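PDB 6B1Z: glutamate--tRNA ligase from Elizabethkingia anophelis, which catalyses the ATP-dependent attachment of glutamate to its tRNA, supplying the glutamyl-tRNA used in protein synthesis. Local coordinates for residues Val29-Ala32 with Leu33-Leu37; Gly84-Tyr87 with Ala88-Gln92; Glu104-Leu107 with Lys108-Tyr111; Ala348-Ala351 with Lys352-Asn355. All blocks are in the same frame, centred on the assembly; numbering follows the deposited sequence. Where two conformers were deposited one is given.

Contact 1 of 4, residues Val29-Ala32 with Leu33-Leu37; sequences VRTA and LYDYL
Arg30 O takes the amide of Tyr34 one turn further along helix 26-41, N to O 2.9 Å with an angle of 165° at the hydrogen. The same two residues also meet through their side chains. Arg30 has CG anti to its backbone N (chi1 -171°), and this swings the methylene chain over one face of the Tyr34 ring. Arg30 CG sits 3.9 Å from the Tyr34 ring centroid and 19° off the normal, a CH-pi contact displaced toward the rim, while Arg30 CD reaches Tyr34 CE2 at 3.7 Å. Beyond the ring, Arg30 NH2 hydrogen-bonds Ser257 O and NH1 Leu314 O, and Tyr34 OH bonds Ala312 O, so these buried polar atoms have partners. One residue on, Thr31 and Asp35 run side by side, Thr31 CG2 lying 3.8 Å from Asp35 OD2. The helix is the crossover of a beta-alpha-beta unit between strands 13-16 and 45-48, as expected of the Rossmann-like catalytic fold of class I synthetases. Val29, Arg30 and Leu33 pack on helix 304-312, Tyr36 and Leu37 on helix 327-333, and Arg30, Thr31 and Tyr34 touch Leu256 of strand 252-256.

Contact 2 of 4, residues Gly84-Tyr87 with Ala88-Gln92; sequences GGPY and APYRQ
Tyr90 reaches back beneath a type I beta turn that runs from Gly85 to Ala88, and its hydroxyl meets the backbone of the turn. Its CG lies anti to the carbonyl carbon (chi1 -69°), which sends the ring back toward Gly84-Tyr87, and OH accepts the amide of Tyr87 at N to OH 3.0 Å, with an angle of 158° at the hydrogen. The turn's own closing bond, from Ala88 N to Gly85 O, is weak, at 3.4 Å, whereas the bond to the hydroxyl is the shorter of the two. Gly85 lies along the edge of the Tyr90 ring, its C in the ring plane and its CA 3.6 Å from Tyr90 CE2; at its phi of 154° a CB would jam against the Gly84 carbonyl and run into Tyr90 OH. The Tyr87 carbonyl instead sits over one face of the same ring, offset toward the rim. The two tyrosine side chains cross at an angle and do not stack: Tyr87 CB approaches Tyr90 OH, while the Tyr87 ring lies toward Lys222, with Pro86 CB over one face. Beyond the turn, a cis peptide before Pro89 redirects the chain, and Arg95 NH1 bonds both Tyr87 O and Pro89 O. Tyr90 OH also hydrogen-bonds Glu79, which ties the loop to an earlier part of the chain. Pro86 CD comes within 3.4 Å of Tyr90 OH.

Contact 3 of 4, residues Glu104-Leu107 with Lys108-Tyr111; sequences EQIL and KTDY
Thr109 holds OG1 between its backbone N and carbonyl carbon (chi1 78°), which carries the hydroxyl back toward Ile106. Thr109 OG1 donates to Ile106 O at 2.8 Å, in the carbonyl plane and on a lone pair. The Thr109 amide reaches the same oxygen, N to O 3.1 Å, but from well above that plane, so two donors of one residue grip a single acceptor from different directions. This second bond closes a type I beta turn from Ile106 to Thr109, in the chain between helix 96-106 and strand 112-115. Lys108 N bonds Gln105 O in a similar way, at 3.0 Å and from above the carbonyl plane. At the exposed side, Lys108 stretches its extended chain back past Glu104 O until NZ lies 3.7 Å from Glu104 OE2, a long salt bridge. Ile106 packs on Leu242 and Met246 of helix 236-246. Thr109 OG1 also accepts the amide of Tyr111, N to OG1 3.0 Å, making an ST turn that leads toward strand 112-115. The hydroxyl thus works as donor and acceptor together, joining the Ile106 carbonyl to the Tyr111 amide, whereas the charged pair is probably a weaker, solvent-screened attraction.

Contact 4 of 4, residues Ala348-Ala351 with Lys352-Asn355; sequences AEKA and KWFN. With FMT (formic acid), chain D.
The first turns of helix 348-361, near where the catalytic part of the chain passes into the anticodon-binding part, carry a lysine laid against two aromatic rings. Lys350 and Trp353 run side by side, and Lys350 NZ ends over one face of the Trp353 indole, 4.5 Å from the centroid of its six-membered ring and 24° off the normal, a cation-pi contact. A bend at chi2 (75°), with the rest of the chain extended, turns the lysine along the helix toward these rings. On its way it crosses Phe354: Lys350 CG and CE each lie 3.7 Å from Phe354 CE2. Trp353 CZ3 in turn stands over the centre of the Phe354 ring, so lysine, indole and phenyl form one compact cluster. The ammonium also makes a salt bridge with Glu323, and indole and carboxylate together probably favour its positive charge. The backbone bonds beneath are regular, Phe354 N to Lys350 O spanning 2.9 Å. At the start of the helix a formic acid molecule, probably from the crystallisation liquor, accepts the amide of Glu349, N to O1 3.0 Å, and also bonds Ser347 OG, itself bonded to Lys350 N; if ionised, it would probably be favoured by the helix N-terminus. Asn355 OD1 accepts from Leu303 N, and ND2 donates to Gly301 O and Thr399 O, while Ala351 and Phe354 pack on Met310 and Asn355 on Ala306, setting this helix against helix 304-312.

How the contacts relate
Contacts 1 and 4 both pack on helix 304-312, their centres 20 Å and their nearest atoms about 10 Å apart. Contact 2 lies as far from contact 1, centre to centre, but in a surface loop. Helix 96-106 follows that loop and leads into contact 3, whose centre is 26 Å from that of contact 2. Contacts 3 and 4 are 52 Å apart between centres, reflecting the elongated chain. Contact 1 is probably close to the active site, since its helix begins at the HIGH-type motif of class I synthetases.

Contact 1 of 4, residues Val29-Ala32 with Leu33-Leu37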
loop_
_atom_site.group_PDB
_atom_site.type_symbol
_atom_site.label_atom_id
_atom_site.label_comp_id
_atom_site.label_asym_id
_atom_site.label_seq_id
_atom_site.Cartn_x
_atom_site.Cartn_y
_atom_site.Cartn_z
ATOM N N VAL A 29 -2.889 -2.817 -2.583
ATOM C CA VAL A 29 -1.927 -3.731 -1.975
ATOM C C VAL A 29 -2.644 -4.747 -1.106
ATOM O O VAL A 29 -2.325 -5.944 -1.136
ATOM C CB VAL A 29 -0.895 -2.941 -1.153
ATOM C CG1 VAL A 29 0.031 -3.903 -0.380
ATOM C CG2 VAL A 29 -0.093 -2.019 -2.070
ATOM N N ARG A 30 -3.621 -4.284 -0.316
ATOM C CA ARG A 30 -4.357 -5.202 0.560
ATOM C C ARG A 30 -5.139 -6.228 -0.239
ATOM O O ARG A 30 -5.158 -7.416 0.121
ATOM C CB ARG A 30 -5.288 -4.448 1.505
ATOM C CG ARG A 30 -5.904 -5.385 2.575
ATOM C CD ARG A 30 -6.948 -4.726 3.441
ATOM N NE ARG A 30 -8.029 -4.171 2.635
ATOM C CZ ARG A 30 -9.007 -3.417 3.118
ATOM N NH1 ARG A 30 -9.095 -3.160 4.423
ATOM N NH2 ARG A 30 -9.907 -2.930 2.281
ATOM N N THR A 31 -5.800 -5.797 -1.315
ATOM C CA THR A 31 -6.531 -6.743 -2.152
ATOM C C THR A 31 -5.596 -7.795 -2.729
ATOM O O THR A 31 -5.880 -9.002 -2.667
ATOM C CB THR A 31 -7.270 -5.998 -3.258
ATOM O OG1 THR A 31 -8.305 -5.208 -2.659
ATOM C CG2 THR A 31 -7.890 -7.013 -4.240
ATOM N N ALA A 32 -4.460 -7.358 -3.287
ATOM C CA ALA A 32 -3.479 -8.305 -3.804
ATOM C C ALA A 32 -3.005 -9.266 -2.717
ATOM O O ALA A 32 -2.882 -10.470 -2.966
ATOM C CB ALA A 32 -2.279 -7.552 -4.402
ATOM N N LEU A 33 -2.744 -8.755 -1.507
ATOM C CA LEU A 33 -2.292 -9.609 -0.415
ATOM C C LEU A 33 -3.332 -10.658 -0.065
ATOM O O LEU A 33 -3.001 -11.840 0.097
ATOM C CB LEU A 33 -1.952 -8.762 0.812
ATOM C CG LEU A 33 -1.622 -9.561 2.073
ATOM C CD1 LEU A 33 -0.329 -10.374 1.930
ATOM C CD2 LEU A 33 -1.532 -8.634 3.260
ATOM N N TYR A 34 -4.597 -10.245 0.069
ATOM C CA TYR A 34 -5.626 -11.218 0.427
ATOM C C TYR A 34 -5.843 -12.239 -0.693
ATOM O O TYR A 34 -6.103 -13.416 -0.405
ATOM C CB TYR A 34 -6.928 -10.500 0.816
ATOM C CG TYR A 34 -6.898 -9.757 2.154
ATOM C CD1 TYR A 34 -5.798 -9.824 3.022
ATOM C CD2 TYR A 34 -7.980 -8.984 2.550
ATOM C CE1 TYR A 34 -5.796 -9.130 4.235
ATOM C CE2 TYR A 34 -7.986 -8.298 3.763
ATOM C CZ TYR A 34 -6.896 -8.370 4.596
ATOM O OH TYR A 34 -6.930 -7.693 5.784
ATOM N N ASP A 35 -5.728 -11.821 -1.964
ATOM C CA ASP A 35 -5.681 -12.780 -3.074
ATOM C C ASP A 35 -4.585 -13.818 -2.868
ATOM O O ASP A 35 -4.811 -15.030 -3.000
ATOM C CB ASP A 35 -5.400 -12.058 -4.394
ATOM C CG ASP A 35 -6.599 -11.394 -4.992
ATOM O OD1 ASP A 35 -7.709 -11.976 -4.943
ATOM O OD2 ASP A 35 -6.412 -10.285 -5.564
ATOM N N TYR A 36 -3.367 -13.338 -2.606
ATOM C CA TYR A 36 -2.209 -14.214 -2.472
ATOM C C TYR A 36 -2.373 -15.160 -1.292
ATOM O O TYR A 36 -2.187 -16.378 -1.421
ATOM C CB TYR A 36 -0.960 -13.348 -2.310
ATOM C CG TYR A 36 0.349 -14.102 -2.266
ATOM C CD1 TYR A 36 0.881 -14.680 -3.411
ATOM C CD2 TYR A 36 1.062 -14.219 -1.078
ATOM C CE1 TYR A 36 2.082 -15.357 -3.372
ATOM C CE2 TYR A 36 2.261 -14.894 -1.028
ATOM C CZ TYR A 36 2.768 -15.469 -2.180
ATOM O OH TYR A 36 3.967 -16.153 -2.132
ATOM N N LEU A 37 -2.747 -14.611 -0.134
ATOM C CA LEU A 37 -2.916 -15.435 1.057
ATOM C C LEU A 37 -4.005 -16.474 0.857
ATOM O O LEU A 37 -3.842 -17.633 1.254
ATOM C CB LEU A 37 -3.237 -14.554 2.269
ATOM C CG LEU A 37 -2.144 -13.572 2.722
ATOM C CD1 LEU A 37 -2.619 -12.738 3.912
ATOM C CD2 LEU A 37 -0.866 -14.327 3.077
#

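Contact 2 of 4, residues Gly84-Tyr87 with Ala88-Gln92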
loop_
_atom_site.group_PDB
_atom_site.type_symbol
_atom_site.label_atom_id
_atom_site.label_comp_id
_atom_site.label_asym_id
_atom_site.label_seq_id
_atom_site.Cartn_x
_atom_site.Cartn_y
_atom_site.Cartn_z
ATOM N N GLY A 84 3.649 -15.594 -18.219
ATOM C CA GLY A 84 2.794 -16.408 -19.055
ATOM C C GLY A 84 1.798 -17.209 -18.223
ATOM O O GLY A 84 1.586 -16.966 -17.026
ATOM N N GLY A 85 1.205 -18.206 -18.875
ATOM C CA GLY A 85 0.244 -19.067 -18.231
ATOM C C GLY A 85 -0.720 -19.665 -19.228
ATOM O O GLY A 85 -0.753 -19.283 -20.399
ATOM N N PRO A 86 -1.566 -20.590 -18.762
ATOM C CA PRO A 86 -2.426 -21.354 -19.683
ATOM C C PRO A 86 -3.564 -20.559 -20.309
ATOM O O PRO A 86 -4.169 -21.049 -21.274
ATOM C CB PRO A 86 -2.973 -22.478 -18.790
ATOM C CG PRO A 86 -2.923 -21.903 -17.398
ATOM C CD PRO A 86 -1.688 -21.038 -17.365
ATOM N N TYR A 87 -3.881 -19.368 -19.801
ATOM C CA TYR A 87 -4.999 -18.580 -20.307
ATOM C C TYR A 87 -4.538 -17.236 -20.856
ATOM O O TYR A 87 -5.305 -16.275 -20.889
ATOM C CB TYR A 87 -6.064 -18.387 -19.226
ATOM C CG TYR A 87 -6.567 -19.710 -18.710
ATOM C CD1 TYR A 87 -7.378 -20.515 -19.503
ATOM C CD2 TYR A 87 -6.184 -20.184 -17.465
ATOM C CE1 TYR A 87 -7.817 -21.736 -19.057
ATOM C CE2 TYR A 87 -6.619 -21.416 -17.009
ATOM C CZ TYR A 87 -7.441 -22.181 -17.816
ATOM O OH TYR A 87 -7.891 -23.407 -17.388
ATOM N N ALA A 88 -3.292 -17.166 -21.318
ATOM C CA ALA A 88 -2.797 -15.952 -21.931
ATOM C C ALA A 88 -3.636 -15.610 -23.164
ATOM O O ALA A 88 -4.184 -16.504 -23.817
ATOM C CB ALA A 88 -1.329 -16.130 -22.312
ATOM N N PRO A 89 -3.725 -14.316 -23.537
ATOM C CA PRO A 89 -3.030 -13.158 -22.954
ATOM C C PRO A 89 -3.583 -12.713 -21.611
ATOM O O PRO A 89 -4.792 -12.729 -21.380
ATOM C CB PRO A 89 -3.250 -12.048 -23.992
ATOM C CG PRO A 89 -3.641 -12.758 -25.260
ATOM C CD PRO A 89 -4.421 -13.955 -24.787
ATOM N N TYR A 90 -2.682 -12.291 -20.731
ATOM C CA TYR A 90 -3.087 -11.750 -19.441
ATOM C C TYR A 90 -3.187 -10.232 -19.458
ATOM O O TYR A 90 -3.310 -9.623 -18.391
ATOM C CB TYR A 90 -2.130 -12.232 -18.334
ATOM C CG TYR A 90 -2.294 -13.717 -18.095
ATOM C CD1 TYR A 90 -3.303 -14.192 -17.269
ATOM C CD2 TYR A 90 -1.464 -14.646 -18.744
ATOM C CE1 TYR A 90 -3.489 -15.557 -17.077
ATOM C CE2 TYR A 90 -1.642 -16.015 -18.559
ATOM C CZ TYR A 90 -2.645 -16.459 -17.716
ATOM O OH TYR A 90 -2.839 -17.803 -17.527
ATOM N N ARG A 91 -3.150 -9.610 -20.636
ATOM C CA ARG A 91 -3.539 -8.210 -20.806
ATOM C C ARG A 91 -4.837 -8.161 -21.593
ATOM O O ARG A 91 -4.944 -8.771 -22.661
ATOM C CB ARG A 91 -2.478 -7.399 -21.546
ATOM C CG ARG A 91 -1.124 -7.381 -20.906
ATOM C CD ARG A 91 -0.219 -6.473 -21.706
ATOM N NE ARG A 91 1.123 -6.393 -21.131
ATOM C CZ ARG A 91 2.234 -6.688 -21.791
ATOM N NH1 ARG A 91 2.174 -7.063 -23.068
ATOM N NH2 ARG A 91 3.425 -6.580 -21.195
ATOM N N GLN A 92 -5.821 -7.427 -21.070
ATOM C CA GLN A 92 -7.132 -7.411 -21.716
ATOM C C GLN A 92 -7.088 -6.742 -23.086
ATOM O O GLN A 92 -7.882 -7.104 -23.975
ATOM C CB GLN A 92 -8.139 -6.734 -20.786
ATOM C CG GLN A 92 -8.419 -7.588 -19.545
ATOM C CD GLN A 92 -9.579 -7.083 -18.719
ATOM O OE1 GLN A 92 -9.660 -5.899 -18.399
ATOM N NE2 GLN A 92 -10.466 -7.987 -18.347
#

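Contact 3 of 4, residues Glu104-Leu107 with Lys108-Tyr111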
loop_
_atom_site.group_PDB
_atom_site.type_symbol
_atom_site.label_atom_id
_atom_site.label_comp_id
_atom_site.label_asym_id
_atom_site.label_seq_id
_atom_site.Cartn_x
_atom_site.Cartn_y
_atom_site.Cartn_z
ATOM N N GLU A 104 -20.916 -11.449 -29.732
ATOM C CA GLU A 104 -21.880 -12.101 -30.618
ATOM C C GLU A 104 -22.854 -12.964 -29.818
ATOM O O GLU A 104 -24.062 -12.977 -30.101
ATOM C CB GLU A 104 -21.145 -12.937 -31.673
ATOM C CG GLU A 104 -22.082 -13.643 -32.648
ATOM C CD GLU A 104 -21.371 -14.649 -33.535
ATOM O OE1 GLU A 104 -20.130 -14.762 -33.439
ATOM O OE2 GLU A 104 -22.059 -15.331 -34.327
ATOM N N GLN A 105 -22.351 -13.662 -28.793
ATOM C CA GLN A 105 -23.209 -14.534 -27.993
ATOM C C GLN A 105 -24.263 -13.733 -27.237
ATOM O O GLN A 105 -25.460 -14.052 -27.296
ATOM C CB GLN A 105 -22.371 -15.368 -27.022
ATOM C CG GLN A 105 -23.204 -16.363 -26.224
ATOM C CD GLN A 105 -22.405 -17.140 -25.206
ATOM O OE1 GLN A 105 -21.246 -17.497 -25.444
ATOM N NE2 GLN A 105 -23.021 -17.419 -24.060
ATOM N N ILE A 106 -23.849 -12.678 -26.530
ATOM C CA ILE A 106 -24.819 -11.961 -25.708
ATOM C C ILE A 106 -25.838 -11.214 -26.562
ATOM O O ILE A 106 -26.966 -10.974 -26.102
ATOM C CB ILE A 106 -24.135 -11.001 -24.706
ATOM C CG1 ILE A 106 -25.111 -10.704 -23.543
ATOM C CG2 ILE A 106 -23.665 -9.708 -25.402
ATOM C CD1 ILE A 106 -24.525 -9.886 -22.431
ATOM N N LEU A 107 -25.492 -10.855 -27.801
ATOM C CA LEU A 107 -26.452 -10.182 -28.670
ATOM C C LEU A 107 -27.567 -11.109 -29.130
ATOM O O LEU A 107 -28.570 -10.621 -29.663
ATOM C CB LEU A 107 -25.742 -9.579 -29.888
ATOM C CG LEU A 107 -24.941 -8.304 -29.610
ATOM C CD1 LEU A 107 -24.151 -7.903 -30.857
ATOM C CD2 LEU A 107 -25.867 -7.177 -29.151
ATOM N N LYS A 108 -27.424 -12.422 -28.937
ATOM C CA LYS A 108 -28.522 -13.338 -29.229
ATOM C C LYS A 108 -29.537 -13.427 -28.095
ATOM O O LYS A 108 -30.596 -14.045 -28.285
ATOM C CB LYS A 108 -27.970 -14.725 -29.536
ATOM C CG LYS A 108 -27.181 -14.760 -30.827
ATOM C CD LYS A 108 -26.398 -16.047 -30.973
ATOM C CE LYS A 108 -25.503 -15.989 -32.200
ATOM N NZ LYS A 108 -24.595 -17.163 -32.300
ATOM N N THR A 109 -29.255 -12.822 -26.946
ATOM C CA THR A 109 -30.119 -12.854 -25.773
ATOM C C THR A 109 -30.965 -11.586 -25.694
ATOM O O THR A 109 -30.736 -10.606 -26.402
ATOM C CB THR A 109 -29.306 -12.989 -24.476
ATOM O OG1 THR A 109 -28.732 -11.724 -24.117
ATOM C CG2 THR A 109 -28.181 -14.006 -24.611
ATOM N N ASP A 110 -31.935 -11.603 -24.780
ATOM C CA ASP A 110 -32.689 -10.401 -24.464
ATOM C C ASP A 110 -32.044 -9.585 -23.356
ATOM O O ASP A 110 -32.719 -8.766 -22.720
ATOM C CB ASP A 110 -34.127 -10.754 -24.080
ATOM C CG ASP A 110 -34.916 -11.315 -25.246
ATOM O OD1 ASP A 110 -35.361 -12.480 -25.160
ATOM O OD2 ASP A 110 -35.070 -10.596 -26.259
ATOM N N TYR A 111 -30.753 -9.783 -23.100
ATOM C CA TYR A 111 -30.077 -9.029 -22.067
ATOM C C TYR A 111 -29.189 -7.921 -22.613
ATOM O O TYR A 111 -28.522 -7.249 -21.818
ATOM C CB TYR A 111 -29.229 -9.958 -21.189
ATOM C CG TYR A 111 -30.014 -10.807 -20.223
ATOM C CD1 TYR A 111 -30.281 -12.135 -20.502
ATOM C CD2 TYR A 111 -30.468 -10.274 -19.013
ATOM C CE1 TYR A 111 -30.985 -12.930 -19.601
ATOM C CE2 TYR A 111 -31.174 -11.053 -18.113
ATOM C CZ TYR A 111 -31.424 -12.382 -18.411
ATOM O OH TYR A 111 -32.122 -13.165 -17.522
#

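Contact 4 of 4, residues Ala348-Ala351 with Lys352-Asn355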
loop_
_atom_site.group_PDB
_atom_site.type_symbol
_atom_site.label_atom_id
_atom_site.label_comp_id
_atom_site.label_asym_id
_atom_site.label_seq_id
_atom_site.Cartn_x
_atom_site.Cartn_y
_atom_site.Cartn_z
ATOM N N ALA A 348 -0.983 5.475 11.120
ATOM C CA ALA A 348 0.436 5.706 10.916
ATOM C C ALA A 348 1.240 5.229 12.124
ATOM O O ALA A 348 2.345 4.693 11.972
ATOM C CB ALA A 348 0.680 7.189 10.642
ATOM N N GLU A 349 0.676 5.396 13.327
ATOM C CA GLU A 349 1.318 4.913 14.550
ATOM C C GLU A 349 1.610 3.423 14.455
ATOM O O GLU A 349 2.723 2.974 14.748
ATOM C CB GLU A 349 0.413 5.187 15.755
ATOM C CG GLU A 349 0.908 4.548 17.061
ATOM C CD GLU A 349 1.961 5.369 17.767
ATOM O OE1 GLU A 349 2.116 6.572 17.438
ATOM O OE2 GLU A 349 2.640 4.815 18.668
ATOM N N LYS A 350 0.607 2.645 14.044
ATOM C CA LYS A 350 0.777 1.200 13.924
ATOM C C LYS A 350 1.784 0.846 12.843
ATOM O O LYS A 350 2.595 -0.077 13.015
ATOM C CB LYS A 350 -0.567 0.546 13.627
ATOM C CG LYS A 350 -0.551 -0.938 13.867
ATOM C CD LYS A 350 -0.573 -1.199 15.348
ATOM C CE LYS A 350 -0.496 -2.673 15.629
ATOM N NZ LYS A 350 -0.902 -2.955 17.038
ATOM N N ALA A 351 1.777 1.576 11.724
ATOM C CA ALA A 351 2.752 1.280 10.676
ATOM C C ALA A 351 4.174 1.500 11.175
ATOM O O ALA A 351 5.074 0.688 10.902
ATOM C CB ALA A 351 2.465 2.138 9.448
ATOM N N LYS A 352 4.389 2.573 11.941
ATOM C CA LYS A 352 5.716 2.835 12.481
ATOM C C LYS A 352 6.079 1.822 13.559
ATOM O O LYS A 352 7.233 1.388 13.650
ATOM C CB LYS A 352 5.774 4.267 13.010
ATOM C CG LYS A 352 5.727 5.267 11.857
ATOM C CD LYS A 352 5.597 6.696 12.313
ATOM C CE LYS A 352 5.754 7.634 11.136
ATOM N NZ LYS A 352 5.512 9.051 11.553
ATOM N N TRP A 353 5.100 1.421 14.372
ATOM C CA TRP A 353 5.357 0.410 15.400
ATOM C C TRP A 353 5.786 -0.905 14.766
ATOM O O TRP A 353 6.754 -1.523 15.214
ATOM C CB TRP A 353 4.117 0.205 16.269
ATOM C CG TRP A 353 4.232 -0.912 17.293
ATOM C CD1 TRP A 353 4.739 -0.815 18.566
ATOM C CD2 TRP A 353 3.796 -2.275 17.138
ATOM N NE1 TRP A 353 4.634 -2.033 19.213
ATOM C CE2 TRP A 353 4.066 -2.943 18.358
ATOM C CE3 TRP A 353 3.212 -2.995 16.089
ATOM C CZ2 TRP A 353 3.774 -4.295 18.553
ATOM C CZ3 TRP A 353 2.915 -4.346 16.289
ATOM C CH2 TRP A 353 3.196 -4.976 17.513
ATOM N N PHE A 354 5.075 -1.344 13.721
ATOM C CA PHE A 354 5.489 -2.548 13.001
ATOM C C PHE A 354 6.920 -2.420 12.491
ATOM O O PHE A 354 7.706 -3.373 12.599
ATOM C CB PHE A 354 4.542 -2.840 11.833
ATOM C CG PHE A 354 3.357 -3.700 12.197
ATOM C CD1 PHE A 354 3.518 -5.049 12.533
ATOM C CD2 PHE A 354 2.075 -3.175 12.173
ATOM C CE1 PHE A 354 2.416 -5.843 12.859
ATOM C CE2 PHE A 354 0.972 -3.961 12.483
ATOM C CZ PHE A 354 1.134 -5.297 12.825
ATOM N N ASN A 355 7.272 -1.267 11.908
ATOM C CA ASN A 355 8.631 -1.100 11.391
ATOM C C ASN A 355 9.646 -1.239 12.514
ATOM O O ASN A 355 10.667 -1.923 12.364
ATOM C CB ASN A 355 8.815 0.245 10.678
ATOM C CG ASN A 355 9.731 0.108 9.447
ATOM O OD1 ASN A 355 9.469 -0.723 8.575
ATOM N ND2 ASN A 355 10.834 0.861 9.412
HETATM C C FMT D . -2.657 7.274 14.195
HETATM O O1 FMT D . -1.601 7.275 13.562
HETATM O O2 FMT D . -3.326 6.270 14.438
#